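Local coordinates for protein 5,10-methylenetetrahydrofolate dehydrogenase (Bombyx mori, PDB 5ZF1) that probably oxidises 5,10-methylenetetrahydrofolate with NADP+ as coenzyme, serving one-carbon metabolism in the silkworm, at residues M1-D6 and F152-F157; I164-N169 and H198-K203; M176-D181 and A192-C197; I216-G221 and I237-I242; K224-D229 and E261-I266. All coordinates share one frame; numbering follows the deposited sequence.

Contact 1 comes first along the chain: the short N-terminal strand 3-4 meets the loop after helix 140-151, closing a loop of 145 residues and bringing the start of the chain to the edge of the Rossmann sheet. Contact 2 then joins the loops behind strands 160-164 and 193-197, and contact 3 is nested inside it, closing only ten residues between helix 171-178 and strand 193-197. Both of these touch the second subunit. Contact 4 pairs strands 215-218 and 236-239, and contact 5 crosses it, because 224-229 lies between those strands and 261-266 beyond them. A sulfate is shared by contacts 2 and 4, whose centres are about 11 Å apart.

Contact 1: residues M1-D6 and F152-F157; sequences MARILD and FNIDTF. With EDO (1,2-ethanediol), chain I.
Phe-152 meets Leu-5 at a face of its ring and Arg-3 at an edge, where edge strand 3-4 of the Rossmann sheet meets the end of helix 140-151, closed by a Schellman motif with Asn-153 as C-prime residue. Leu-5 puts CD2 over one face of the ring, 3.8 Å from the centroid and 27° off the normal, a CH-pi contact shifted toward the rim on the CG side. Arg-3, its chain bent at chi3, comes to the ring edge instead, its NH2 3.4 Å from Phe-152 CD1, with guanidinium and ring planes 59° apart; the two side chains run past each other in opposite directions. An alanine at Phe-152 would probably leave the Leu-5 methyl without the ring face it rests on and Arg-3 NH2 without the ring edge beside it. Phe-152 O lies in the guanidinium plane: Arg-3 NH1 donates to it at 3.1 Å with an N-H...O angle of 157°, and Arg-3 NH2 adds a weak bond of 3.3 Å.

Contact 2: residues I164-N169 and H198-K203; sequences IGRSKN and HRYTPK. With SO4 (sulfate ion), chain E.
The guanidinium of Arg-166 lies flat on the ring of His-198, centres 4.0 Å apart and planes at 15°, with NH1 over the ring centre. The opposite face of the imidazole has Thr-201 OG1 above its centre, and Tyr-200 CB sits at its edge. Tyr-200 turns its ring almost upright to the guanidinium, planes 82° apart, and Arg-166 NH2 is 3.6 Å from its CD2. An extended chain from CG to NE carries the Arg-166 guanidinium across to His-198. The imidazole is held by both nitrogens: ND1 accepts from Tyr-200 N at 3.1 Å, near the ring plane, and NE2 bonds to Ala-192 O of the second subunit. Arg-166 NH1 likewise makes a salt bridge to Asp-191 of the second subunit. An alanine at Arg-166 would probably leave one imidazole face without its stack and Asp-191 of the second subunit without this salt bridge.

A sulfate, probably from the crystallisation liquor, bridges the two loops, gripped by Arg-166 N to O1 at 2.9 Å, with an N-H...O angle of 174°, by Arg-199 N and NE to O4, each 2.9 Å, and by Arg-199 NH2 to O3. Thr-220 OG1 adds a further bond. A backbone N-H and an arginine side chain meeting an anion in the loops that follow strands 160-164 and 193-197 of a Rossmann fold are consistent with the site of the NADP+ 2'-phosphate.

Contact 3: residues M176-D181 and A192-C197; sequences MMLHSD and ATVTIC
Leu-178 and Val-194 meet through Leu-178 CB and Val-194 CG2, 3.6 Å apart. The valine turns CG1 anti to its backbone N (chi1 176°), which leaves CG2 anti to the carbonyl carbon, where it touches both Leu-178 and His-179. The same methyl lies 3.7 Å from His-179 CB, near the plane of the imidazole at its edge, while Met-176 O stands above one face of that ring. The CG of Leu-178 is swung to an unusual chi1 of -100°, and the side chain packs against Ala-161 and Val-163 of the neighbouring strand.

This is the return half of a beta-alpha-beta crossover of the Rossmann fold, in which helix 171-178 leads from strand 160-164 to the edge strand 193-197. Ala-192, just ahead of that strand, is tied to the end of the helix by its backbone: Ala-192 N donates to Leu-178 O at 2.8 Å, with an N-H...O angle of 150°. The buried helix-end carbonyl thus accepts a hydrogen bond from outside the helix, and Ala-192 CB lies only 3.3 Å from the same oxygen. On its outer edge the strand pairs antiparallel, through Val-194, Thr-195 and Ile-196, with a strand of the second subunit.

Contact 4: residues I216-G221 and I237-I242; sequences IITATG and IIDVGI. With SO4 (sulfate ion), chain E.
Ile-216 and Ile-238 begin the backbone pairing of parallel Rossmann strand segments 216-218 and 237-239, whose axes approach to 4.9 Å at 9°. Ile-238 N donates to Ile-216 O at 2.9 Å, Thr-218 N to Ile-238 O and Val-240 N to Thr-218 O, each at 3.0 Å.

Among apolar contacts, Ile-216 and Ile-237 lie side by side, CD1 methyls 3.7 Å apart; on the other face Ile-217 CG2 is 3.7 Å from Val-240 CG2, under helices 140-151 and 171-178.

Polar contacts gather at and beyond the strands' C-terminal ends. Thr-218 OG1, set between the backbone N and the carbonyl carbon (chi1 67°), lies 3.0 Å from Asp-239 OD1. Asp-239 forms an Asx turn, its OD1 met from above the carboxylate plane by Gly-241 N, while OD2 bonds to Asp-257 N. A water accepts from Ile-242 N and lies between Thr-218 O and Thr-220 O. Thr-220 OG1 donates to sulfate O2. The isoleucine pairs thus give way to polar groups there, consistent with the dinucleotide site of this fold.

Contact 5: residues K224-D229 and E261-I266; sequences KLIKAD and EEVSKI
Ala-228 and Val-263 bring their CA atoms to within 4.5 Å, with no hydrogen bond between 224-229 and 261-266. The contact joins two connecting pieces of the Rossmann domain: the link between strands 215-218 and 236-239, and helix 260-263 with the residues that follow.

Val-263 has CG1 anti to its backbone N (chi1 166°), which sets CG2 against the backbone of the other segment, 3.6 Å from both Ile-226 O and Ala-228 N. Its other methyl, CG1, packs on Ile-237 of the sheet. Ala-228, the residue most enclosed by this contact, offers its single methyl to two neighbours: CB is 3.9 Å from Glu-262 CB and 4.0 Å from Ile-266 CG1. Methyl and methylene groups make the side-chain contacts, while Val-263 CG2 packs on backbone atoms.

Glu-262 contributes only the root of its side chain. A bend at chi2 (-42°) turns CD back, and the carboxylate forms a salt bridge with Lys-265, whose NZ is 2.7 Å from Glu-262 OE2, on the syn side.

Contact 1: residues M1-D6 and F152-F157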
# COMPACT_ATOMS: atom_id res chain seq x y z
N MET B 1 14.78 -27.45 -19.34
CA MET B 1 15.51 -26.46 -18.55
C MET B 1 14.93 -25.05 -18.71
O MET B 1 14.61 -24.61 -19.81
CB MET B 1 16.99 -26.47 -18.93
CG MET B 1 17.69 -27.78 -18.60
SD MET B 1 17.36 -28.31 -16.91
CE MET B 1 18.21 -27.03 -15.99
N ALA B 2 14.80 -24.35 -17.59
CA ALA B 2 14.18 -23.04 -17.59
C ALA B 2 15.10 -21.99 -18.20
O ALA B 2 16.33 -22.08 -18.12
CB ALA B 2 13.82 -22.62 -16.16
N ARG B 3 14.49 -20.97 -18.82
CA ARG B 3 15.23 -19.78 -19.22
C ARG B 3 15.86 -19.14 -17.99
O ARG B 3 15.30 -19.17 -16.89
CB ARG B 3 14.32 -18.75 -19.88
CG ARG B 3 13.41 -19.26 -20.96
CD ARG B 3 12.39 -18.19 -21.28
NE ARG B 3 13.01 -16.88 -21.47
CZ ARG B 3 12.37 -15.72 -21.35
NH1 ARG B 3 11.09 -15.70 -21.03
NH2 ARG B 3 13.02 -14.57 -21.53
N ILE B 4 17.02 -18.52 -18.19
CA ILE B 4 17.76 -17.89 -17.11
C ILE B 4 17.44 -16.40 -17.10
O ILE B 4 17.65 -15.70 -18.09
CB ILE B 4 19.27 -18.15 -17.24
CG1 ILE B 4 19.53 -19.59 -17.68
CG2 ILE B 4 19.97 -17.87 -15.92
CD1 ILE B 4 19.17 -20.63 -16.64
N LEU B 5 16.91 -15.91 -15.97
CA LEU B 5 16.64 -14.48 -15.81
C LEU B 5 17.84 -13.85 -15.12
O LEU B 5 17.82 -13.53 -13.93
CB LEU B 5 15.35 -14.26 -15.03
CG LEU B 5 14.14 -15.08 -15.47
CD1 LEU B 5 13.10 -15.17 -14.35
CD2 LEU B 5 13.54 -14.46 -16.73
N ASP B 6 18.90 -13.63 -15.90
CA ASP B 6 20.18 -13.14 -15.37
C ASP B 6 20.11 -11.64 -15.16
O ASP B 6 20.24 -10.86 -16.11
CB ASP B 6 21.32 -13.50 -16.33
CG ASP B 6 22.66 -12.98 -15.85
OD1 ASP B 6 22.82 -12.72 -14.63
OD2 ASP B 6 23.57 -12.83 -16.70
N PHE B 152 11.87 -9.64 -19.71
CA PHE B 152 11.88 -11.01 -20.18
C PHE B 152 10.53 -11.46 -20.71
O PHE B 152 10.34 -12.66 -20.97
CB PHE B 152 12.39 -11.94 -19.08
CG PHE B 152 13.87 -11.79 -18.81
CD1 PHE B 152 14.80 -12.35 -19.67
CD2 PHE B 152 14.33 -11.07 -17.72
CE1 PHE B 152 16.16 -12.20 -19.44
CE2 PHE B 152 15.68 -10.92 -17.48
CZ PHE B 152 16.60 -11.48 -18.34
N ASN B 153 9.60 -10.52 -20.89
CA ASN B 153 8.31 -10.80 -21.53
C ASN B 153 7.51 -11.82 -20.74
O ASN B 153 6.89 -12.72 -21.30
CB ASN B 153 8.50 -11.26 -22.98
CG ASN B 153 8.01 -10.24 -23.98
OD1 ASN B 153 7.83 -9.06 -23.65
ND2 ASN B 153 7.81 -10.67 -25.23
N ILE B 154 7.53 -11.69 -19.43
CA ILE B 154 6.78 -12.58 -18.56
C ILE B 154 5.39 -12.00 -18.42
O ILE B 154 5.22 -10.83 -18.05
CB ILE B 154 7.46 -12.71 -17.18
CG1 ILE B 154 8.92 -13.14 -17.35
CG2 ILE B 154 6.64 -13.67 -16.31
CD1 ILE B 154 9.09 -14.51 -17.91
N ASP B 155 4.39 -12.81 -18.75
CA ASP B 155 3.01 -12.34 -18.72
C ASP B 155 2.53 -12.22 -17.28
O ASP B 155 2.59 -13.18 -16.51
CB ASP B 155 2.13 -13.29 -19.50
CG ASP B 155 2.54 -13.32 -20.94
OD1 ASP B 155 2.40 -12.26 -21.55
OD2 ASP B 155 3.04 -14.36 -21.43
N THR B 156 2.07 -11.02 -16.92
CA THR B 156 1.48 -10.76 -15.61
C THR B 156 -0.02 -10.52 -15.67
O THR B 156 -0.72 -10.85 -14.72
CB THR B 156 2.14 -9.52 -14.97
OG1 THR B 156 2.03 -8.38 -15.84
CG2 THR B 156 3.63 -9.80 -14.68
N PHE B 157 -0.52 -9.96 -16.77
CA PHE B 157 -1.92 -9.54 -16.83
C PHE B 157 -2.87 -10.72 -16.65
O PHE B 157 -2.90 -11.64 -17.48
CB PHE B 157 -2.17 -8.86 -18.19
CG PHE B 157 -3.47 -8.17 -18.28
CD1 PHE B 157 -4.63 -8.90 -18.54
CD2 PHE B 157 -3.55 -6.79 -18.16
CE1 PHE B 157 -5.85 -8.27 -18.61
CE2 PHE B 157 -4.77 -6.15 -18.26
CZ PHE B 157 -5.91 -6.89 -18.47
C1 EDO I . 3.11 -5.83 -18.50
O1 EDO I . 3.55 -6.81 -17.53
C2 EDO I . 1.72 -5.31 -18.16
O2 EDO I . 0.71 -6.20 -18.65

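Contact 2: residues I164-N169 and H198-K203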
# COMPACT_ATOMS: atom_id res chain seq x y z
N ILE B 164 6.18 -14.14 -1.74
CA ILE B 164 6.48 -14.70 -0.41
C ILE B 164 7.31 -13.66 0.31
O ILE B 164 8.48 -13.45 -0.02
CB ILE B 164 7.22 -16.05 -0.51
CG1 ILE B 164 6.42 -17.04 -1.34
CG2 ILE B 164 7.45 -16.62 0.93
CD1 ILE B 164 7.12 -18.33 -1.63
N GLY B 165 6.71 -12.97 1.27
CA GLY B 165 7.38 -11.87 1.96
C GLY B 165 6.53 -10.63 1.87
O GLY B 165 6.01 -10.27 0.81
N ARG B 166 6.34 -9.96 3.01
CA ARG B 166 5.51 -8.77 3.12
C ARG B 166 6.28 -7.56 3.65
O ARG B 166 5.67 -6.58 4.11
CB ARG B 166 4.29 -9.03 4.02
CG ARG B 166 4.67 -9.42 5.45
CD ARG B 166 3.45 -9.71 6.31
NE ARG B 166 3.91 -10.21 7.61
CZ ARG B 166 3.12 -10.62 8.59
NH1 ARG B 166 1.80 -10.58 8.47
NH2 ARG B 166 3.67 -11.08 9.71
N SER B 167 7.61 -7.59 3.59
CA SER B 167 8.40 -6.50 4.16
C SER B 167 8.02 -5.16 3.52
O SER B 167 7.71 -5.07 2.33
CB SER B 167 9.90 -6.76 3.98
OG SER B 167 10.30 -6.65 2.61
N LYS B 168 8.07 -4.09 4.32
CA LYS B 168 7.60 -2.80 3.81
C LYS B 168 8.56 -2.24 2.77
O LYS B 168 8.14 -1.46 1.90
CB LYS B 168 7.42 -1.81 4.96
CG LYS B 168 6.39 -2.23 5.95
CD LYS B 168 5.06 -2.52 5.27
CE LYS B 168 4.01 -2.97 6.27
NZ LYS B 168 2.67 -3.07 5.61
N ASN B 169 9.83 -2.62 2.84
CA ASN B 169 10.80 -2.10 1.89
C ASN B 169 10.86 -2.90 0.60
O ASN B 169 11.27 -2.34 -0.43
CB ASN B 169 12.20 -2.09 2.49
CG ASN B 169 12.43 -0.92 3.43
OD1 ASN B 169 11.51 -0.16 3.75
ND2 ASN B 169 13.67 -0.79 3.89
N HIS B 198 3.44 -15.02 3.80
CA HIS B 198 4.37 -14.42 4.75
C HIS B 198 4.69 -15.43 5.84
O HIS B 198 4.34 -16.61 5.74
CB HIS B 198 3.81 -13.13 5.35
CG HIS B 198 2.42 -13.26 5.91
ND1 HIS B 198 2.14 -13.99 7.05
CD2 HIS B 198 1.24 -12.75 5.49
CE1 HIS B 198 0.84 -13.92 7.30
NE2 HIS B 198 0.27 -13.19 6.35
N ARG B 199 5.35 -14.94 6.89
CA ARG B 199 5.91 -15.81 7.92
C ARG B 199 4.86 -16.67 8.60
O ARG B 199 5.18 -17.75 9.09
CB ARG B 199 6.65 -14.98 8.97
CG ARG B 199 5.77 -14.03 9.76
CD ARG B 199 6.59 -13.04 10.59
NE ARG B 199 7.51 -12.27 9.75
CZ ARG B 199 8.41 -11.40 10.22
NH1 ARG B 199 8.51 -11.18 11.53
NH2 ARG B 199 9.20 -10.74 9.37
N TYR B 200 3.60 -16.24 8.62
CA TYR B 200 2.56 -17.00 9.30
C TYR B 200 1.64 -17.78 8.36
O TYR B 200 0.69 -18.40 8.82
CB TYR B 200 1.73 -16.07 10.19
CG TYR B 200 2.53 -15.38 11.29
CD1 TYR B 200 3.33 -16.12 12.17
CD2 TYR B 200 2.46 -13.99 11.46
CE1 TYR B 200 4.04 -15.48 13.17
CE2 TYR B 200 3.18 -13.34 12.48
CZ TYR B 200 3.97 -14.10 13.32
OH TYR B 200 4.68 -13.50 14.34
N THR B 201 1.89 -17.73 7.05
CA THR B 201 1.17 -18.62 6.14
C THR B 201 1.54 -20.06 6.45
O THR B 201 2.73 -20.40 6.46
CB THR B 201 1.54 -18.30 4.69
OG1 THR B 201 1.20 -16.94 4.42
CG2 THR B 201 0.80 -19.22 3.72
N PRO B 202 0.55 -20.93 6.69
CA PRO B 202 0.86 -22.35 6.93
C PRO B 202 1.54 -22.99 5.73
O PRO B 202 1.26 -22.65 4.57
CB PRO B 202 -0.52 -22.98 7.18
CG PRO B 202 -1.44 -21.82 7.51
CD PRO B 202 -0.88 -20.63 6.75
N LYS B 203 2.45 -23.92 6.03
CA LYS B 203 3.26 -24.58 5.00
C LYS B 203 2.40 -25.20 3.91
O LYS B 203 2.65 -25.00 2.71
CB LYS B 203 4.13 -25.65 5.65
CG LYS B 203 5.21 -25.10 6.58
CD LYS B 203 5.83 -26.22 7.41
CE LYS B 203 6.85 -25.69 8.41
NZ LYS B 203 7.29 -26.76 9.36
S SO4 E . 7.83 -12.17 6.01
O1 SO4 E . 7.80 -10.84 5.39
O2 SO4 E . 7.82 -13.30 5.10
O3 SO4 E . 9.07 -12.24 6.78
O4 SO4 E . 6.70 -12.32 6.94

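Contact 3: residues M176-D181 and A192-C197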
# COMPACT_ATOMS: atom_id res chain seq x y z
N MET B 176 2.45 -4.65 -4.51
CA MET B 176 1.64 -3.51 -4.92
C MET B 176 1.76 -3.26 -6.41
O MET B 176 0.75 -3.01 -7.09
CB MET B 176 2.06 -2.26 -4.13
CG MET B 176 1.15 -1.05 -4.31
SD MET B 176 -0.55 -1.22 -3.66
CE MET B 176 -0.30 -1.59 -1.93
N MET B 177 2.97 -3.34 -6.94
CA MET B 177 3.20 -3.11 -8.37
C MET B 177 2.63 -4.23 -9.21
O MET B 177 2.12 -4.01 -10.31
CB MET B 177 4.70 -3.01 -8.66
CG MET B 177 5.49 -2.23 -7.68
SD MET B 177 6.53 -1.10 -8.56
CE MET B 177 5.20 -0.14 -9.23
N LEU B 178 2.77 -5.46 -8.72
CA LEU B 178 2.32 -6.61 -9.49
C LEU B 178 0.82 -6.55 -9.75
O LEU B 178 0.34 -7.09 -10.76
CB LEU B 178 2.69 -7.89 -8.75
CG LEU B 178 3.92 -8.67 -9.19
CD1 LEU B 178 5.18 -7.84 -9.11
CD2 LEU B 178 4.02 -9.90 -8.32
N HIS B 179 0.05 -5.94 -8.84
CA HIS B 179 -1.38 -5.79 -9.05
C HIS B 179 -1.75 -4.36 -9.43
O HIS B 179 -2.90 -3.96 -9.30
CB HIS B 179 -2.18 -6.32 -7.85
CG HIS B 179 -2.08 -5.51 -6.58
ND1 HIS B 179 -2.73 -4.31 -6.41
CD2 HIS B 179 -1.49 -5.79 -5.39
CE1 HIS B 179 -2.49 -3.84 -5.19
NE2 HIS B 179 -1.74 -4.73 -4.55
N SER B 180 -0.80 -3.59 -9.96
CA SER B 180 -1.15 -2.25 -10.38
C SER B 180 -2.06 -2.33 -11.60
O SER B 180 -2.03 -3.31 -12.34
CB SER B 180 0.10 -1.41 -10.66
OG SER B 180 1.09 -2.16 -11.34
N ASP B 181 -2.91 -1.32 -11.77
CA ASP B 181 -3.73 -1.18 -12.97
C ASP B 181 -2.96 -0.32 -13.96
O ASP B 181 -2.62 0.83 -13.65
CB ASP B 181 -5.09 -0.57 -12.66
CG ASP B 181 -5.98 -0.47 -13.91
OD1 ASP B 181 -5.64 -1.11 -14.93
OD2 ASP B 181 -7.01 0.24 -13.87
N ALA B 192 -1.60 -8.39 -12.37
CA ALA B 192 -1.65 -9.77 -11.91
C ALA B 192 -2.62 -9.92 -10.74
O ALA B 192 -2.96 -8.95 -10.06
CB ALA B 192 -0.26 -10.25 -11.49
N THR B 193 -3.05 -11.16 -10.52
CA THR B 193 -3.80 -11.56 -9.32
C THR B 193 -2.77 -12.01 -8.29
O THR B 193 -2.13 -13.03 -8.48
CB THR B 193 -4.76 -12.70 -9.65
OG1 THR B 193 -5.65 -12.30 -10.71
CG2 THR B 193 -5.60 -13.09 -8.41
N VAL B 194 -2.62 -11.27 -7.19
CA VAL B 194 -1.45 -11.43 -6.32
C VAL B 194 -1.89 -12.03 -5.00
O VAL B 194 -2.86 -11.56 -4.41
CB VAL B 194 -0.77 -10.07 -6.06
CG1 VAL B 194 0.38 -10.23 -5.08
CG2 VAL B 194 -0.23 -9.48 -7.36
N THR B 195 -1.19 -13.07 -4.55
CA THR B 195 -1.36 -13.58 -3.19
C THR B 195 -0.13 -13.18 -2.41
O THR B 195 0.99 -13.41 -2.87
CB THR B 195 -1.50 -15.10 -3.18
OG1 THR B 195 -2.61 -15.49 -3.99
CG2 THR B 195 -1.68 -15.61 -1.72
N ILE B 196 -0.33 -12.58 -1.23
CA ILE B 196 0.76 -12.22 -0.34
C ILE B 196 0.84 -13.32 0.71
O ILE B 196 -0.09 -13.49 1.50
CB ILE B 196 0.49 -10.87 0.34
CG1 ILE B 196 0.40 -9.75 -0.73
CG2 ILE B 196 1.60 -10.55 1.31
CD1 ILE B 196 -0.36 -8.54 -0.23
N CYS B 197 1.92 -14.08 0.67
CA CYS B 197 2.23 -15.06 1.70
C CYS B 197 3.34 -14.50 2.57
O CYS B 197 4.09 -13.61 2.17
CB CYS B 197 2.68 -16.39 1.08
SG CYS B 197 1.39 -17.24 0.13

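Contact 4: residues I216-G221 and I237-I242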
# COMPACT_ATOMS: atom_id res chain seq x y z
N ILE B 216 6.21 -16.91 -9.04
CA ILE B 216 6.54 -16.89 -7.61
C ILE B 216 7.73 -15.97 -7.41
O ILE B 216 8.75 -16.10 -8.09
CB ILE B 216 6.87 -18.30 -7.06
CG1 ILE B 216 5.73 -19.27 -7.33
CG2 ILE B 216 7.19 -18.23 -5.51
CD1 ILE B 216 6.12 -20.73 -6.94
N ILE B 217 7.59 -15.03 -6.48
CA ILE B 217 8.65 -14.11 -6.11
C ILE B 217 8.94 -14.32 -4.64
O ILE B 217 8.05 -14.13 -3.81
CB ILE B 217 8.25 -12.65 -6.38
CG1 ILE B 217 8.13 -12.42 -7.89
CG2 ILE B 217 9.28 -11.70 -5.76
CD1 ILE B 217 7.27 -11.24 -8.27
N THR B 218 10.16 -14.75 -4.31
CA THR B 218 10.57 -14.96 -2.91
C THR B 218 11.35 -13.74 -2.44
O THR B 218 12.49 -13.53 -2.87
CB THR B 218 11.41 -16.23 -2.72
OG1 THR B 218 12.68 -16.10 -3.37
CG2 THR B 218 10.69 -17.47 -3.23
N ALA B 219 10.74 -12.93 -1.57
CA ALA B 219 11.31 -11.68 -1.11
C ALA B 219 11.58 -11.68 0.39
O ALA B 219 12.10 -10.70 0.92
CB ALA B 219 10.39 -10.50 -1.45
N THR B 220 11.24 -12.76 1.06
CA THR B 220 11.34 -12.79 2.51
C THR B 220 12.78 -13.00 2.97
O THR B 220 13.59 -13.63 2.29
CB THR B 220 10.44 -13.88 3.07
OG1 THR B 220 10.64 -13.96 4.49
CG2 THR B 220 10.74 -15.22 2.42
N GLY B 221 13.09 -12.43 4.13
CA GLY B 221 14.38 -12.61 4.76
C GLY B 221 14.49 -13.86 5.60
O GLY B 221 15.59 -14.22 6.03
N ILE B 237 10.06 -18.13 -11.67
CA ILE B 237 10.54 -18.09 -10.29
C ILE B 237 11.62 -17.03 -10.19
O ILE B 237 12.66 -17.13 -10.85
CB ILE B 237 11.09 -19.46 -9.85
CG1 ILE B 237 10.11 -20.58 -10.20
CG2 ILE B 237 11.51 -19.43 -8.36
CD1 ILE B 237 8.87 -20.62 -9.36
N ILE B 238 11.38 -16.01 -9.36
CA ILE B 238 12.37 -14.97 -9.10
C ILE B 238 12.72 -14.99 -7.62
O ILE B 238 11.85 -14.77 -6.77
CB ILE B 238 11.87 -13.59 -9.52
CG1 ILE B 238 11.70 -13.56 -11.04
CG2 ILE B 238 12.86 -12.50 -9.04
CD1 ILE B 238 10.94 -12.36 -11.56
N ASP B 239 14.00 -15.26 -7.32
CA ASP B 239 14.55 -15.20 -5.97
C ASP B 239 15.18 -13.83 -5.76
O ASP B 239 16.20 -13.50 -6.39
CB ASP B 239 15.55 -16.34 -5.77
CG ASP B 239 15.98 -16.50 -4.33
OD1 ASP B 239 15.62 -15.64 -3.50
OD2 ASP B 239 16.67 -17.50 -4.02
N VAL B 240 14.60 -13.02 -4.87
CA VAL B 240 15.08 -11.66 -4.67
C VAL B 240 16.45 -11.66 -3.99
O VAL B 240 17.24 -10.73 -4.17
CB VAL B 240 14.04 -10.83 -3.89
CG1 VAL B 240 14.52 -9.42 -3.68
CG2 VAL B 240 12.72 -10.82 -4.65
N GLY B 241 16.77 -12.72 -3.25
CA GLY B 241 18.07 -12.82 -2.61
C GLY B 241 18.17 -12.16 -1.26
O GLY B 241 19.28 -11.82 -0.83
N ILE B 242 17.04 -11.95 -0.58
CA ILE B 242 17.03 -11.44 0.79
C ILE B 242 17.25 -12.62 1.72
O ILE B 242 16.89 -13.76 1.41
CB ILE B 242 15.71 -10.71 1.10
CG1 ILE B 242 15.38 -9.67 0.02
CG2 ILE B 242 15.76 -10.03 2.46
CD1 ILE B 242 16.53 -8.75 -0.35
S SO4 E . 7.83 -12.17 6.01
O1 SO4 E . 7.80 -10.84 5.39
O2 SO4 E . 7.82 -13.30 5.10
O3 SO4 E . 9.07 -12.24 6.78
O4 SO4 E . 6.70 -12.32 6.94
O HOH W 1 14.54 -13.44 -0.61

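Contact 5: residues K224-D229 and E261-I266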
# COMPACT_ATOMS: atom_id res chain seq x y z
N LYS B 224 12.91 -19.69 3.38
CA LYS B 224 11.91 -20.47 2.68
C LYS B 224 12.63 -21.39 1.71
O LYS B 224 13.81 -21.20 1.40
CB LYS B 224 10.92 -19.57 1.93
CG LYS B 224 9.62 -20.26 1.57
CD LYS B 224 8.79 -20.53 2.83
CE LYS B 224 8.50 -19.22 3.56
NZ LYS B 224 7.11 -19.14 4.09
N LEU B 225 11.93 -22.42 1.25
CA LEU B 225 12.49 -23.30 0.24
C LEU B 225 11.41 -23.57 -0.79
O LEU B 225 10.37 -24.16 -0.47
CB LEU B 225 13.03 -24.60 0.84
CG LEU B 225 13.81 -25.46 -0.15
CD1 LEU B 225 14.87 -24.63 -0.87
CD2 LEU B 225 14.45 -26.66 0.55
N ILE B 226 11.65 -23.12 -2.02
CA ILE B 226 10.80 -23.50 -3.15
C ILE B 226 11.32 -24.82 -3.69
O ILE B 226 12.44 -24.88 -4.19
CB ILE B 226 10.79 -22.42 -4.24
CG1 ILE B 226 10.34 -21.08 -3.67
CG2 ILE B 226 9.86 -22.84 -5.36
CD1 ILE B 226 8.97 -21.11 -3.05
N LYS B 227 10.53 -25.87 -3.56
CA LYS B 227 10.88 -27.18 -4.08
C LYS B 227 10.13 -27.45 -5.38
O LYS B 227 9.12 -26.82 -5.68
CB LYS B 227 10.56 -28.28 -3.06
CG LYS B 227 10.92 -27.93 -1.63
CD LYS B 227 10.66 -29.13 -0.72
CE LYS B 227 9.72 -28.78 0.43
NZ LYS B 227 8.33 -28.46 -0.01
N ALA B 228 10.64 -28.42 -6.14
CA ALA B 228 10.08 -28.69 -7.46
C ALA B 228 8.60 -29.06 -7.39
O ALA B 228 7.84 -28.72 -8.30
CB ALA B 228 10.88 -29.79 -8.16
N ASP B 229 8.18 -29.73 -6.32
CA ASP B 229 6.77 -30.10 -6.21
C ASP B 229 5.87 -28.91 -5.88
O ASP B 229 4.65 -29.08 -5.83
CB ASP B 229 6.58 -31.19 -5.16
CG ASP B 229 7.07 -30.77 -3.78
OD1 ASP B 229 7.72 -29.71 -3.67
OD2 ASP B 229 6.81 -31.52 -2.81
N GLU B 261 18.53 -26.80 -8.79
CA GLU B 261 18.75 -27.90 -9.72
C GLU B 261 17.44 -28.58 -10.09
O GLU B 261 17.19 -28.86 -11.27
CB GLU B 261 19.73 -28.92 -9.13
CG GLU B 261 20.00 -30.09 -10.07
CD GLU B 261 20.94 -31.13 -9.50
OE1 GLU B 261 21.75 -30.78 -8.61
OE2 GLU B 261 20.88 -32.29 -9.93
N GLU B 262 16.58 -28.84 -9.11
CA GLU B 262 15.32 -29.52 -9.42
C GLU B 262 14.28 -28.57 -9.99
O GLU B 262 13.58 -28.91 -10.94
CB GLU B 262 14.78 -30.22 -8.17
CG GLU B 262 15.53 -31.51 -7.80
CD GLU B 262 15.86 -32.37 -9.02
OE1 GLU B 262 14.93 -32.70 -9.80
OE2 GLU B 262 17.05 -32.72 -9.19
N VAL B 263 14.19 -27.35 -9.43
CA VAL B 263 13.16 -26.42 -9.90
C VAL B 263 13.45 -25.97 -11.32
O VAL B 263 12.51 -25.75 -12.10
CB VAL B 263 13.04 -25.23 -8.92
CG1 VAL B 263 12.25 -24.08 -9.55
CG2 VAL B 263 12.38 -25.71 -7.65
N SER B 264 14.73 -25.87 -11.70
CA SER B 264 15.09 -25.53 -13.07
C SER B 264 14.55 -26.54 -14.08
O SER B 264 14.33 -26.18 -15.24
CB SER B 264 16.61 -25.43 -13.22
OG SER B 264 17.15 -24.43 -12.37
N LYS B 265 14.34 -27.79 -13.66
CA LYS B 265 13.74 -28.80 -14.52
C LYS B 265 12.24 -28.63 -14.70
O LYS B 265 11.66 -29.28 -15.58
CB LYS B 265 14.00 -30.21 -13.95
CG LYS B 265 15.45 -30.61 -13.82
CD LYS B 265 15.54 -31.98 -13.16
CE LYS B 265 16.97 -32.36 -12.82
NZ LYS B 265 17.01 -33.46 -11.81
N ILE B 266 11.59 -27.79 -13.90
CA ILE B 266 10.15 -27.61 -13.94
C ILE B 266 9.76 -26.22 -14.43
O ILE B 266 8.84 -26.08 -15.23
CB ILE B 266 9.53 -27.90 -12.55
CG1 ILE B 266 10.02 -29.23 -12.00
CG2 ILE B 266 8.00 -27.87 -12.65
CD1 ILE B 266 9.54 -30.42 -12.80